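Local coordinates for solute-binding periplasmic protein of iron/siderophore ABC transporter (Yersinia pestis, PDB 6B2Y), which probably binds a chelated iron or similar transition-metal complex in the periplasm and delivers it to an ABC transporter for uptake, at residues V55-G61 with L128-I134. Numbering follows the deposited sequence.
Sequences VERILLG and LNPDIAI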
ATOM      1  N   VAL A  55       5.465 -20.541  15.463  1.00 31.68           N
ATOM      2  CA  VAL A  55       5.943 -19.878  14.256  1.00 29.69           C
ATOM      3  C   VAL A  55       7.020 -18.887  14.668  1.00 27.73           C
ATOM      4  O   VAL A  55       6.734 -17.902  15.358  1.00 30.02           O
ATOM      5  CB  VAL A  55       4.820 -19.166  13.493  1.00 29.17           C
ATOM      6  CG1 VAL A  55       5.410 -18.298  12.387  1.00 28.36           C
ATOM      7  CG2 VAL A  55       3.843 -20.177  12.940  1.00 28.99           C
ATOM      8  N   GLU A  56       8.263 -19.146  14.262  1.00 32.78           N
ATOM      9  CA  GLU A  56       9.341 -18.210  14.540  1.00 32.02           C
ATOM     10  C   GLU A  56      10.186 -17.858  13.323  1.00 29.32           C
ATOM     11  O   GLU A  56      11.036 -16.969  13.437  1.00 30.31           O
ATOM     12  CB  GLU A  56      10.263 -18.750  15.649  1.00 34.83           C
ATOM     13  CG  GLU A  56       9.560 -19.068  16.973  1.00 38.20           C
ATOM     14  CD  GLU A  56       9.061 -17.828  17.696  1.00 38.80           C
ATOM     15  OE1 GLU A  56       9.695 -16.759  17.566  1.00 35.14           O
ATOM     16  OE2 GLU A  56       8.023 -17.927  18.393  1.00 38.20           O
ATOM     17  N   ARG A  57       9.987 -18.509  12.176  1.00 29.90           N
ATOM     18  CA  ARG A  57      10.773 -18.261  10.966  1.00 32.26           C
ATOM     19  C   ARG A  57       9.823 -18.009   9.796  1.00 27.65           C
ATOM     20  O   ARG A  57       9.327 -18.957   9.182  1.00 31.78           O
ATOM     21  CB  ARG A  57      11.707 -19.439  10.686  1.00 36.56           C
ATOM     22  CG  ARG A  57      12.589 -19.784  11.880  1.00 35.00           C
ATOM     23  CD  ARG A  57      13.563 -20.923  11.592  1.00 41.07           C
ATOM     24  NE  ARG A  57      14.528 -20.611  10.536  1.00 44.12           N
ATOM     25  CZ  ARG A  57      15.614 -19.858  10.706  1.00 45.02           C
ATOM     26  NH1 ARG A  57      15.870 -19.318  11.890  1.00 40.69           N
ATOM     27  NH2 ARG A  57      16.445 -19.637   9.688  1.00 45.82           N
ATOM     28  N   ILE A  58       9.595 -16.733   9.475  1.00 26.99           N
ATOM     29  CA  ILE A  58       8.624 -16.319   8.461  1.00 21.83           C
ATOM     30  C   ILE A  58       9.353 -15.909   7.192  1.00 25.61           C
ATOM     31  O   ILE A  58      10.319 -15.139   7.247  1.00 25.65           O
ATOM     32  CB  ILE A  58       7.768 -15.142   8.957  1.00 28.26           C
ATOM     33  CG1 ILE A  58       7.097 -15.465  10.293  1.00 25.12           C
ATOM     34  CG2 ILE A  58       6.729 -14.746   7.886  1.00 23.54           C
ATOM     35  CD1 ILE A  58       6.516 -14.224  10.950  1.00 21.23           C
ATOM     36  N   LEU A  59       8.864 -16.385   6.048  1.00 22.33           N
ATOM     37  CA  LEU A  59       9.376 -16.004   4.737  1.00 26.69           C
ATOM     38  C   LEU A  59       8.361 -15.090   4.064  1.00 24.30           C
ATOM     39  O   LEU A  59       7.203 -15.473   3.889  1.00 25.32           O
ATOM     40  CB  LEU A  59       9.622 -17.243   3.880  1.00 25.47           C
ATOM     41  CG  LEU A  59      10.432 -17.090   2.598  1.00 31.49           C
ATOM     42  CD1 LEU A  59      11.918 -16.980   2.933  1.00 36.89           C
ATOM     43  CD2 LEU A  59      10.162 -18.282   1.689  1.00 35.96           C
ATOM     44  N   LEU A  60       8.791 -13.904   3.664  1.00 23.03           N
ATOM     45  CA  LEU A  60       7.908 -12.975   2.968  1.00 24.74           C
ATOM     46  C   LEU A  60       8.108 -13.146   1.465  1.00 21.76           C
ATOM     47  O   LEU A  60       9.127 -12.709   0.915  1.00 22.55           O
ATOM     48  CB  LEU A  60       8.174 -11.544   3.424  1.00 24.49           C
ATOM     49  CG  LEU A  60       7.912 -11.359   4.925  1.00 24.11           C
ATOM     50  CD1 LEU A  60       8.170  -9.927   5.314  1.00 21.71           C
ATOM     51  CD2 LEU A  60       6.472 -11.790   5.289  1.00 23.11           C
ATOM     52  N   GLY A  61       7.128 -13.774   0.808  1.00 20.98           N
ATOM     53  CA  GLY A  61       7.205 -14.038  -0.625  1.00 23.12           C
ATOM     54  C   GLY A  61       7.086 -12.797  -1.490  1.00 28.89           C
ATOM     55  O   GLY A  61       7.521 -12.816  -2.649  1.00 27.39           O
ATOM     56  N   LEU A 128      16.634 -22.142   4.577  1.00 48.83           N
ATOM     57  CA  LEU A 128      16.306 -21.163   5.603  1.00 49.78           C
ATOM     58  C   LEU A 128      15.425 -21.743   6.693  1.00 43.58           C
ATOM     59  O   LEU A 128      15.181 -21.058   7.690  1.00 44.48           O
ATOM     60  CB  LEU A 128      15.601 -19.938   5.006  1.00 47.28           C
ATOM     61  CG  LEU A 128      16.362 -19.057   4.013  1.00 50.94           C
ATOM     62  CD1 LEU A 128      17.737 -18.719   4.552  1.00 44.09           C
ATOM     63  CD2 LEU A 128      16.470 -19.729   2.696  1.00 56.48           C
ATOM     64  N   ASN A 129      14.961 -22.975   6.529  1.00 41.90           N
ATOM     65  CA  ASN A 129      14.078 -23.631   7.485  1.00 44.64           C
ATOM     66  C   ASN A 129      12.860 -22.776   7.836  1.00 33.27           C
ATOM     67  O   ASN A 129      12.596 -22.520   9.020  1.00 37.56           O
ATOM     68  CB  ASN A 129      14.843 -24.007   8.745  1.00 43.34           C
ATOM     69  CG  ASN A 129      15.953 -24.979   8.469  1.00 48.68           C
ATOM     70  OD1 ASN A 129      15.788 -25.910   7.680  1.00 50.22           O
ATOM     71  ND2 ASN A 129      17.102 -24.766   9.101  1.00 48.97           N
ATOM     72  N   PRO A 130      12.103 -22.306   6.847  1.00 40.27           N
ATOM     73  CA  PRO A 130      10.943 -21.469   7.163  1.00 33.82           C
ATOM     74  C   PRO A 130       9.809 -22.292   7.762  1.00 31.35           C
ATOM     75  O   PRO A 130       9.583 -23.441   7.374  1.00 33.94           O
ATOM     76  CB  PRO A 130      10.559 -20.878   5.801  1.00 31.92           C
ATOM     77  CG  PRO A 130      10.955 -21.925   4.830  1.00 38.19           C
ATOM     78  CD  PRO A 130      12.186 -22.595   5.402  1.00 37.05           C
ATOM     79  N   ASP A 131       9.119 -21.691   8.745  1.00 31.27           N
ATOM     80  CA  ASP A 131       7.916 -22.275   9.338  1.00 28.36           C
ATOM     81  C   ASP A 131       6.677 -21.979   8.499  1.00 27.69           C
ATOM     82  O   ASP A 131       5.693 -22.724   8.562  1.00 25.10           O
ATOM     83  CB  ASP A 131       7.674 -21.715  10.750  1.00 30.02           C
ATOM     84  CG  ASP A 131       8.736 -22.123  11.757  1.00 34.14           C
ATOM     85  OD1 ASP A 131       9.288 -23.237  11.634  1.00 39.80           O
ATOM     86  OD2 ASP A 131       9.001 -21.329  12.687  1.00 32.28           O
ATOM     87  N   ILE A 132       6.703 -20.891   7.735  1.00 25.86           N
ATOM     88  CA  ILE A 132       5.544 -20.402   7.001  1.00 24.58           C
ATOM     89  C   ILE A 132       6.035 -19.375   5.989  1.00 19.55           C
ATOM     90  O   ILE A 132       7.061 -18.713   6.211  1.00 23.12           O
ATOM     91  CB  ILE A 132       4.507 -19.794   7.968  1.00 22.02           C
ATOM     92  CG1 ILE A 132       3.157 -19.598   7.278  1.00 26.90           C
ATOM     93  CG2 ILE A 132       5.022 -18.482   8.573  1.00 22.94           C
ATOM     94  CD1 ILE A 132       2.020 -19.398   8.251  1.00 26.57           C
ATOM     95  N   ALA A 133       5.324 -19.240   4.870  1.00 22.92           N
ATOM     96  CA  ALA A 133       5.600 -18.217   3.868  1.00 22.70           C
ATOM     97  C   ALA A 133       4.302 -17.499   3.516  1.00 24.19           C
ATOM     98  O   ALA A 133       3.236 -18.119   3.487  1.00 25.15           O
ATOM     99  CB  ALA A 133       6.228 -18.825   2.606  1.00 23.66           C
ATOM    100  N   ILE A 134       4.386 -16.197   3.260  1.00 23.26           N
ATOM    101  CA  ILE A 134       3.203 -15.380   2.984  1.00 23.29           C
ATOM    102  C   ILE A 134       3.342 -14.785   1.591  1.00 20.47           C
ATOM    103  O   ILE A 134       4.413 -14.269   1.244  1.00 22.50           O
ATOM    104  CB  ILE A 134       3.030 -14.264   4.032  1.00 23.59           C
ATOM    105  CG1 ILE A 134       3.076 -14.846   5.453  1.00 27.39           C
ATOM    106  CG2 ILE A 134       1.740 -13.518   3.795  1.00 22.68           C
ATOM    107  CD1 ILE A 134       3.279 -13.801   6.529  1.00 34.53           C
TER
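Arg57 grips the carbonyl oxygen of Leu128 side-on, with NH2 to O at 2.8 Å and NE to the same O at 3.0 Å, the oxygen lying in the guanidinium plane. A bend at chi3 (63°) turns the group onto this loop, where NE also makes a weak bond to Asn129 O. Asp131 is held by the backbone of 55-61: its OD2 receives Glu56 N through the anti lone pair in a nearly straight bond (2.8 Å, 170°), while Arg57 N reaches it from above the carboxylate plane. Asp131 N returns a bond to Arg57 O, tying the two loops together. Parallel pairing follows: Leu59 N to Ile132 O, Ile134 N to Leu59 O and Gly61 N to Ile134 O. On one face Ile134 CD1 packs against Ile58 CG2 (3.8 Å) and Leu60 CD2 (4.0 Å), and Ile132 CG2 lies beside Ile58 CG1 and also meets Val55 CG1 from the preceding loop; on the other, Leu59 CB rests against Ala133 CB and Pro130 CB. Strands 58-60 and 132-136 pair inside a five-stranded parallel sheet, flanked by 81-85 and 159-162; with helices 66-70 and 168-182 on its isoleucine-bearing face, it forms the N-terminal lobe's core, as in two-lobed periplasmic binding proteins.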